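Long-range contacts in polyketide Synthase III (PDB 4B0N), which is a type III polyketide synthase, probably an acyltransferase of the chalcone synthase family, linked to phlorotannin monomer biosynthesis in a brown alga: residues 53-61 with 101-109; 352-360 with 372-380. All coordinates share one frame; numbering follows the deposited sequence.

Contact 1 of 2, residues 53-61 with 101-109; sequences PQYRCTQNE and GRAAKGDPL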
loop_
_atom_site.group_PDB
_atom_site.type_symbol
_atom_site.label_atom_id
_atom_site.label_comp_id
_atom_site.label_asym_id
_atom_site.label_seq_id
_atom_site.Cartn_x
_atom_site.Cartn_y
_atom_site.Cartn_z
ATOM N N PRO A 53 17.406 13.724 4.357
ATOM C CA PRO A 53 18.381 13.067 5.222
ATOM C C PRO A 53 19.627 13.930 5.453
ATOM O O PRO A 53 19.739 15.034 4.907
ATOM C CB PRO A 53 18.732 11.790 4.453
ATOM C CG PRO A 53 18.413 12.103 3.034
ATOM C CD PRO A 53 17.201 12.979 3.100
ATOM N N GLN A 54 20.551 13.404 6.250
ATOM C CA GLN A 54 21.674 14.164 6.789
ATOM C C GLN A 54 22.675 14.685 5.750
ATOM O O GLN A 54 23.095 15.841 5.814
ATOM C CB GLN A 54 22.400 13.303 7.821
ATOM C CG GLN A 54 23.082 14.090 8.924
ATOM C CD GLN A 54 23.711 13.192 9.967
ATOM O OE1 GLN A 54 23.880 11.990 9.748
ATOM N NE2 GLN A 54 24.064 13.770 11.110
ATOM N N TYR A 55 23.038 13.833 4.794
ATOM C CA TYR A 55 24.199 14.082 3.940
ATOM C C TYR A 55 23.863 14.674 2.576
ATOM O O TYR A 55 23.271 14.012 1.729
ATOM C CB TYR A 55 25.025 12.799 3.781
ATOM C CG TYR A 55 25.409 12.169 5.104
ATOM C CD1 TYR A 55 26.509 12.632 5.825
ATOM C CD2 TYR A 55 24.664 11.117 5.639
ATOM C CE1 TYR A 55 26.858 12.066 7.039
ATOM C CE2 TYR A 55 25.006 10.542 6.853
ATOM C CZ TYR A 55 26.104 11.019 7.551
ATOM O OH TYR A 55 26.451 10.452 8.761
ATOM N N ARG A 56 24.253 15.929 2.379
ATOM C CA ARG A 56 24.141 16.589 1.084
ATOM C C ARG A 56 25.397 16.285 0.259
ATOM O O ARG A 56 26.492 16.759 0.573
ATOM C CB ARG A 56 23.937 18.098 1.276
ATOM C CG ARG A 56 24.302 18.957 0.076
ATOM C CD ARG A 56 23.110 19.258 -0.810
ATOM N NE ARG A 56 22.679 20.650 -0.693
ATOM C CZ ARG A 56 23.170 21.661 -1.412
ATOM N NH1 ARG A 56 24.124 21.457 -2.315
ATOM N NH2 ARG A 56 22.702 22.890 -1.229
ATOM N N CYS A 57 25.231 15.479 -0.786
ATOM C CA CYS A 57 26.344 15.050 -1.631
ATOM C C CYS A 57 26.262 15.675 -3.018
ATOM O O CYS A 57 25.285 15.466 -3.740
ATOM C CB CYS A 57 26.369 13.521 -1.739
ATOM S SG CYS A 57 27.519 12.831 -2.958
ATOM N N THR A 58 27.294 16.439 -3.380
ATOM C CA THR A 58 27.383 17.060 -4.705
ATOM C C THR A 58 27.628 16.007 -5.787
ATOM O O THR A 58 28.029 14.880 -5.487
ATOM C CB THR A 58 28.493 18.134 -4.775
ATOM O OG1 THR A 58 29.779 17.513 -4.658
ATOM C CG2 THR A 58 28.319 19.179 -3.672
ATOM N N GLN A 59 27.388 16.381 -7.042
ATOM C CA GLN A 59 27.495 15.439 -8.155
ATOM C C GLN A 59 28.938 15.141 -8.564
ATOM O O GLN A 59 29.222 14.072 -9.110
ATOM C CB GLN A 59 26.663 15.907 -9.351
ATOM C CG GLN A 59 26.198 14.779 -10.265
ATOM C CD GLN A 59 25.144 13.870 -9.642
ATOM O OE1 GLN A 59 24.998 13.789 -8.416
ATOM N NE2 GLN A 59 24.403 13.169 -10.494
ATOM N N ASN A 60 29.841 16.079 -8.297
ATOM C CA ASN A 60 31.271 15.831 -8.472
ATOM C C ASN A 60 31.790 14.819 -7.446
ATOM O O ASN A 60 32.636 13.981 -7.767
ATOM C CB ASN A 60 32.069 17.137 -8.404
ATOM C CG ASN A 60 31.799 18.056 -9.585
ATOM O OD1 ASN A 60 31.685 17.611 -10.732
ATOM N ND2 ASN A 60 31.705 19.350 -9.309
ATOM N N GLU A 61 31.270 14.910 -6.220
ATOM C CA GLU A 61 31.571 13.953 -5.152
ATOM C C GLU A 61 31.061 12.556 -5.503
ATOM O O GLU A 61 31.808 11.578 -5.424
ATOM C CB GLU A 61 30.961 14.414 -3.822
ATOM C CG GLU A 61 31.757 15.486 -3.087
ATOM C CD GLU A 61 30.973 16.153 -1.962
ATOM O OE1 GLU A 61 29.770 15.848 -1.790
ATOM O OE2 GLU A 61 31.560 16.997 -1.246
ATOM N N GLY A 101 34.154 11.644 4.759
ATOM C CA GLY A 101 34.747 12.634 5.658
ATOM C C GLY A 101 33.746 13.294 6.590
ATOM O O GLY A 101 34.035 13.501 7.771
ATOM N N ARG A 102 32.563 13.600 6.061
ATOM C CA ARG A 102 31.532 14.332 6.803
ATOM C C ARG A 102 30.616 13.440 7.647
ATOM O O ARG A 102 29.590 13.903 8.154
ATOM C CB ARG A 102 30.689 15.182 5.847
ATOM C CG ARG A 102 31.493 16.181 5.032
ATOM C CD ARG A 102 30.618 17.302 4.495
ATOM N NE ARG A 102 29.706 16.862 3.441
ATOM C CZ ARG A 102 30.020 16.792 2.150
ATOM N NH1 ARG A 102 31.235 17.120 1.728
ATOM N NH2 ARG A 102 29.112 16.388 1.274
ATOM N N ALA A 103 30.992 12.171 7.802
ATOM C CA ALA A 103 30.211 11.220 8.591
ATOM C C ALA A 103 29.916 11.754 9.990
ATOM O O ALA A 103 30.778 12.361 10.630
ATOM C CB ALA A 103 30.922 9.880 8.673
ATOM N N ALA A 104 28.685 11.533 10.446
ATOM C CA ALA A 104 28.260 11.944 11.780
ATOM C C ALA A 104 29.029 11.181 12.851
ATOM O O ALA A 104 29.439 10.039 12.636
ATOM C CB ALA A 104 26.763 11.742 11.945
ATOM N N LYS A 105 29.216 11.828 13.999
ATOM C CA LYS A 105 30.000 11.281 15.101
ATOM C C LYS A 105 29.298 10.065 15.713
ATOM O O LYS A 105 28.542 10.187 16.678
ATOM C CB LYS A 105 30.254 12.371 16.152
ATOM C CG LYS A 105 31.600 12.280 16.857
ATOM C CD LYS A 105 31.500 11.560 18.193
ATOM C CE LYS A 105 32.774 11.742 19.002
ATOM N NZ LYS A 105 32.570 11.405 20.436
ATOM N N GLY A 106 29.553 8.895 15.133
ATOM C CA GLY A 106 28.935 7.653 15.589
ATOM C C GLY A 106 27.947 7.055 14.604
ATOM O O GLY A 106 27.000 6.378 15.005
ATOM N N ASP A 107 28.168 7.313 13.315
ATOM C CA ASP A 107 27.340 6.760 12.247
ATOM C C ASP A 107 28.213 5.984 11.259
ATOM O O ASP A 107 29.009 6.579 10.532
ATOM C CB ASP A 107 26.570 7.870 11.527
ATOM C CG ASP A 107 25.434 7.335 10.669
ATOM O OD1 ASP A 107 24.754 6.377 11.101
ATOM O OD2 ASP A 107 25.209 7.878 9.563
ATOM N N PRO A 108 28.063 4.648 11.230
ATOM C CA PRO A 108 28.969 3.790 10.468
ATOM C C PRO A 108 28.730 3.789 8.956
ATOM O O PRO A 108 27.678 4.219 8.483
ATOM C CB PRO A 108 28.687 2.400 11.041
ATOM C CG PRO A 108 27.260 2.459 11.467
ATOM C CD PRO A 108 27.007 3.874 11.909
ATOM N N LEU A 109 29.719 3.304 8.215
ATOM C CA LEU A 109 29.586 3.071 6.785
ATOM C C LEU A 109 28.791 1.788 6.563
ATOM O O LEU A 109 29.180 0.718 7.033
ATOM C CB LEU A 109 30.968 2.972 6.132
ATOM C CG LEU A 109 31.671 4.230 5.595
ATOM C CD1 LEU A 109 31.645 5.417 6.554
ATOM C CD2 LEU A 109 33.103 3.883 5.210
#
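R102 and Y55 carry this contact from opposite segments, joining a strand-to-helix junction closed by a capping box (T58 and E61) to the irregular loop 101-109 in the N-terminal part of a chalcone synthase-like thiolase fold. R102 meets E61 end-on: NH1 reaches OE2 at 3.0 Å and NH2 reaches OE1 at 3.2 Å, both bonds nearly straight. The two side chains come from opposite directions, and their flat groups are tilted 32° to each other, so the oxygens lie close to the guanidinium plane while the nitrogens stand off the carboxylate plane. R102 NH2 also makes a weak, bent bond to the backbone O of R56, which the bend of the arginine chain at chi3 helps to reach. E61 OE1 is shared: T58 N and R102 NH2 reach it from opposite faces of the carboxylate plane. A glutamine in place of E61 would probably lose the salt bridge and leave the R102 guanidinium without its charged mate. At the other end, CG of Y55 stands anti to the carbonyl carbon (chi1 -53°), and the hydroxyl enters the loop. The ring edge meets R102 O, with CE1 3.5 Å away, while the amide of Q54 lies against the methyl of A104. D107, also salt-bridged to K131, holds its carboxylate within 3° of the ring plane. Y55 OH both receives and gives: A104 N donates to it at 3.0 Å, and it donates to the anti lone pair of D107 OD2, also at 3.0 Å.

Contact 2 of 2, residues 352-360 with 372-380; sequences TADSWAVLG and FVLSRVFKR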
loop_
_atom_site.group_PDB
_atom_site.type_symbol
_atom_site.label_atom_id
_atom_site.label_comp_id
_atom_site.label_asym_id
_atom_site.label_seq_id
_atom_site.Cartn_x
_atom_site.Cartn_y
_atom_site.Cartn_z
ATOM N N THR A 352 8.212 25.383 -16.155
ATOM C CA THR A 352 8.772 24.178 -15.544
ATOM C C THR A 352 9.997 24.482 -14.675
ATOM O O THR A 352 10.668 23.560 -14.200
ATOM C CB THR A 352 9.156 23.132 -16.615
ATOM O OG1 THR A 352 9.926 23.760 -17.646
ATOM C CG2 THR A 352 7.912 22.500 -17.227
ATOM N N ALA A 353 10.269 25.771 -14.462
ATOM C CA ALA A 353 11.441 26.233 -13.703
ATOM C C ALA A 353 11.526 25.660 -12.287
ATOM O O ALA A 353 12.623 25.487 -11.749
ATOM C CB ALA A 353 11.487 27.754 -13.663
ATOM N N ASP A 354 10.368 25.370 -11.694
ATOM C CA ASP A 354 10.297 24.731 -10.381
ATOM C C ASP A 354 10.806 23.294 -10.441
ATOM O O ASP A 354 11.503 22.838 -9.533
ATOM C CB ASP A 354 8.860 24.742 -9.846
ATOM C CG ASP A 354 8.323 26.145 -9.619
ATOM O OD1 ASP A 354 9.044 26.983 -9.034
ATOM O OD2 ASP A 354 7.166 26.403 -10.019
ATOM N N SER A 355 10.452 22.593 -11.519
ATOM C CA SER A 355 10.813 21.187 -11.700
ATOM C C SER A 355 12.319 20.990 -11.890
ATOM O O SER A 355 12.885 20.010 -11.398
ATOM C CB SER A 355 10.042 20.579 -12.878
ATOM O OG SER A 355 8.643 20.755 -12.726
ATOM N N TRP A 356 12.959 21.920 -12.600
ATOM C CA TRP A 356 14.411 21.898 -12.774
ATOM C C TRP A 356 15.116 22.195 -11.482
ATOM O O TRP A 356 16.148 21.594 -11.178
ATOM C CB TRP A 356 14.848 22.894 -13.839
ATOM C CG TRP A 356 14.455 22.504 -15.243
ATOM C CD1 TRP A 356 13.528 23.134 -16.072
ATOM C CD2 TRP A 356 14.969 21.379 -16.035
ATOM N NE1 TRP A 356 13.438 22.495 -17.281
ATOM C CE2 TRP A 356 14.272 21.434 -17.327
ATOM C CE3 TRP A 356 15.899 20.368 -15.813
ATOM C CZ2 TRP A 356 14.512 20.510 -18.334
ATOM C CZ3 TRP A 356 16.133 19.441 -16.837
ATOM C CH2 TRP A 356 15.456 19.512 -18.066
ATOM N N ALA A 357 14.552 23.124 -10.713
ATOM C CA ALA A 357 15.123 23.555 -9.439
ATOM C C ALA A 357 15.171 22.424 -8.407
ATOM O O ALA A 357 16.179 22.253 -7.713
ATOM C CB ALA A 357 14.355 24.750 -8.891
ATOM N N VAL A 358 14.085 21.658 -8.313
ATOM C CA VAL A 358 14.022 20.517 -7.405
ATOM C C VAL A 358 15.034 19.465 -7.840
ATOM O O VAL A 358 15.848 19.014 -7.037
ATOM C CB VAL A 358 12.594 19.932 -7.326
ATOM C CG1 VAL A 358 12.593 18.541 -6.704
ATOM C CG2 VAL A 358 11.692 20.865 -6.534
ATOM N N LEU A 359 14.989 19.112 -9.124
ATOM C CA LEU A 359 15.901 18.137 -9.728
ATOM C C LEU A 359 17.370 18.494 -9.497
ATOM O O LEU A 359 18.166 17.638 -9.117
ATOM C CB LEU A 359 15.605 18.016 -11.231
ATOM C CG LEU A 359 16.060 16.822 -12.083
ATOM C CD1 LEU A 359 17.399 17.083 -12.757
ATOM C CD2 LEU A 359 16.063 15.509 -11.307
ATOM N N GLY A 360 17.713 19.761 -9.714
ATOM C CA GLY A 360 19.084 20.242 -9.547
ATOM C C GLY A 360 19.597 20.188 -8.118
ATOM O O GLY A 360 20.781 19.914 -7.884
ATOM N N PHE A 372 7.780 18.422 -3.519
ATOM C CA PHE A 372 8.836 19.427 -3.447
ATOM C C PHE A 372 8.591 20.549 -4.459
ATOM O O PHE A 372 8.673 21.728 -4.110
ATOM C CB PHE A 372 10.217 18.789 -3.657
ATOM C CG PHE A 372 10.820 18.200 -2.409
ATOM C CD1 PHE A 372 10.338 17.009 -1.876
ATOM C CD2 PHE A 372 11.888 18.826 -1.779
ATOM C CE1 PHE A 372 10.898 16.464 -0.730
ATOM C CE2 PHE A 372 12.455 18.284 -0.635
ATOM C CZ PHE A 372 11.958 17.104 -0.107
ATOM N N VAL A 373 8.287 20.175 -5.704
ATOM C CA VAL A 373 7.937 21.134 -6.756
ATOM C C VAL A 373 6.691 21.911 -6.341
ATOM O O VAL A 373 6.665 23.141 -6.396
ATOM C CB VAL A 373 7.667 20.438 -8.111
ATOM C CG1 VAL A 373 7.337 21.461 -9.189
ATOM C CG2 VAL A 373 8.855 19.587 -8.536
ATOM N N LEU A 374 5.669 21.172 -5.917
ATOM C CA LEU A 374 4.420 21.744 -5.438
ATOM C C LEU A 374 4.674 22.737 -4.303
ATOM O O LEU A 374 4.115 23.833 -4.297
ATOM C CB LEU A 374 3.480 20.615 -4.995
ATOM C CG LEU A 374 1.966 20.789 -4.806
ATOM C CD1 LEU A 374 1.638 21.124 -3.357
ATOM C CD2 LEU A 374 1.337 21.788 -5.776
ATOM N N SER A 375 5.542 22.358 -3.366
ATOM C CA SER A 375 5.909 23.221 -2.241
ATOM C C SER A 375 6.990 24.233 -2.625
ATOM O O SER A 375 7.827 24.610 -1.797
ATOM C CB SER A 375 6.356 22.393 -1.030
ATOM O OG SER A 375 6.668 23.228 0.073
ATOM N N ARG A 376 6.968 24.655 -3.887
ATOM C CA ARG A 376 7.755 25.787 -4.358
ATOM C C ARG A 376 6.778 26.818 -4.892
ATOM O O ARG A 376 6.964 28.021 -4.699
ATOM C CB ARG A 376 8.719 25.370 -5.462
ATOM C CG ARG A 376 9.986 24.695 -4.971
ATOM C CD ARG A 376 10.956 24.480 -6.125
ATOM N NE ARG A 376 11.278 25.727 -6.818
ATOM C CZ ARG A 376 12.269 26.548 -6.476
ATOM N NH1 ARG A 376 13.052 26.259 -5.442
ATOM N NH2 ARG A 376 12.478 27.659 -7.171
ATOM N N VAL A 377 5.737 26.319 -5.559
ATOM C CA VAL A 377 4.638 27.130 -6.075
ATOM C C VAL A 377 3.875 27.778 -4.922
ATOM O O VAL A 377 3.508 28.952 -4.990
ATOM C CB VAL A 377 3.676 26.269 -6.926
ATOM C CG1 VAL A 377 2.431 27.054 -7.312
ATOM C CG2 VAL A 377 4.382 25.751 -8.169
ATOM N N PHE A 378 3.664 27.001 -3.861
ATOM C CA PHE A 378 2.923 27.431 -2.674
ATOM C C PHE A 378 3.579 28.599 -1.936
ATOM O O PHE A 378 2.884 29.399 -1.307
ATOM C CB PHE A 378 2.734 26.248 -1.721
ATOM C CG PHE A 378 1.569 25.356 -2.066
ATOM C CD1 PHE A 378 1.101 25.249 -3.373
ATOM C CD2 PHE A 378 0.951 24.599 -1.075
ATOM C CE1 PHE A 378 0.031 24.425 -3.680
ATOM C CE2 PHE A 378 -0.115 23.769 -1.377
ATOM C CZ PHE A 378 -0.577 23.684 -2.681
ATOM N N LYS A 379 4.909 28.681 -2.010
ATOM C CA LYS A 379 5.664 29.796 -1.429
ATOM C C LYS A 379 5.364 31.090 -2.170
ATOM O O LYS A 379 4.981 32.080 -1.550
ATOM C CB LYS A 379 7.172 29.518 -1.428
ATOM C CG LYS A 379 7.661 28.713 -0.227
ATOM C CD LYS A 379 9.182 28.715 -0.102
ATOM C CE LYS A 379 9.847 27.758 -1.088
ATOM N NZ LYS A 379 11.335 27.797 -1.000
ATOM N N ARG A 380 5.533 31.069 -3.492
ATOM C CA ARG A 380 5.188 32.209 -4.340
ATOM C C ARG A 380 3.727 32.609 -4.176
ATOM O O ARG A 380 3.412 33.798 -4.121
ATOM C CB ARG A 380 5.458 31.909 -5.817
ATOM C CG ARG A 380 6.755 32.479 -6.369
ATOM C CD ARG A 380 7.841 31.419 -6.521
ATOM N NE ARG A 380 7.349 30.187 -7.142
ATOM C CZ ARG A 380 7.058 30.040 -8.432
ATOM N NH1 ARG A 380 7.193 31.052 -9.282
ATOM N NH2 ARG A 380 6.617 28.869 -8.874
#
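D354 OD2 receives the shortest polar contact between segments 352-360 and 372-380, on helices 353-362 and 369-385, a salt bridge of 2.8 Å from R380 NH2. R376 adds a second, longer one: its NE makes a weak bond to D354 OD1 at 3.4 Å, with that oxygen at the guanidinium edge. The carboxylate is turned 51° from the R376 plane and 64° from that of R380, so neither arginine lies flat against it. The aspartate is a knob in a hole formed by V373, R376, V377 and R380, and the short segments cross at 125° with their axes 8.9 Å apart. R380 is steadied by its own helix, NE donating to R376 O from above the carbonyl plane, which bends at chi2 and chi3 allow. A357 CB sits over the centre of one R376 guanidinium face, 3.7 Å above it. Farther along, V358 CG2 packs 3.7 Å from V373 CG2 and beside F372 CB, the side chains crossing at about a right angle. V373 and V377 also touch strand 327-330. One buried carboxylate facing two arginines, with valines at its side, implies that its charge is probably more than compensated within the helix pair and that D354 is likely to stay ionised.

How the contacts relate
The two contacts share no helix or strand, and their centres lie 25 Å apart, with about 7 Å between nearest atoms. Contact 1 is partly buried and peripheral, tying the loop 101-109 to strand 55-58 and the start of helix 59-68, both within the N-terminal family region; contact 2 is buried nearer the chain's centre, within the C-terminal region. Both pair acidic side chains with arginines, but contact 1 relies mainly on polar bonds, two of them to backbone atoms, whereas contact 2 combines its ion pairs with apolar helix packing. The elements do approach one another: R56 of contact 1 is salt-bridged to E361, one residue beyond segment 352-360. Bound arachidonic acid lies nearer contact 1, about 6 Å from the C57 side chain.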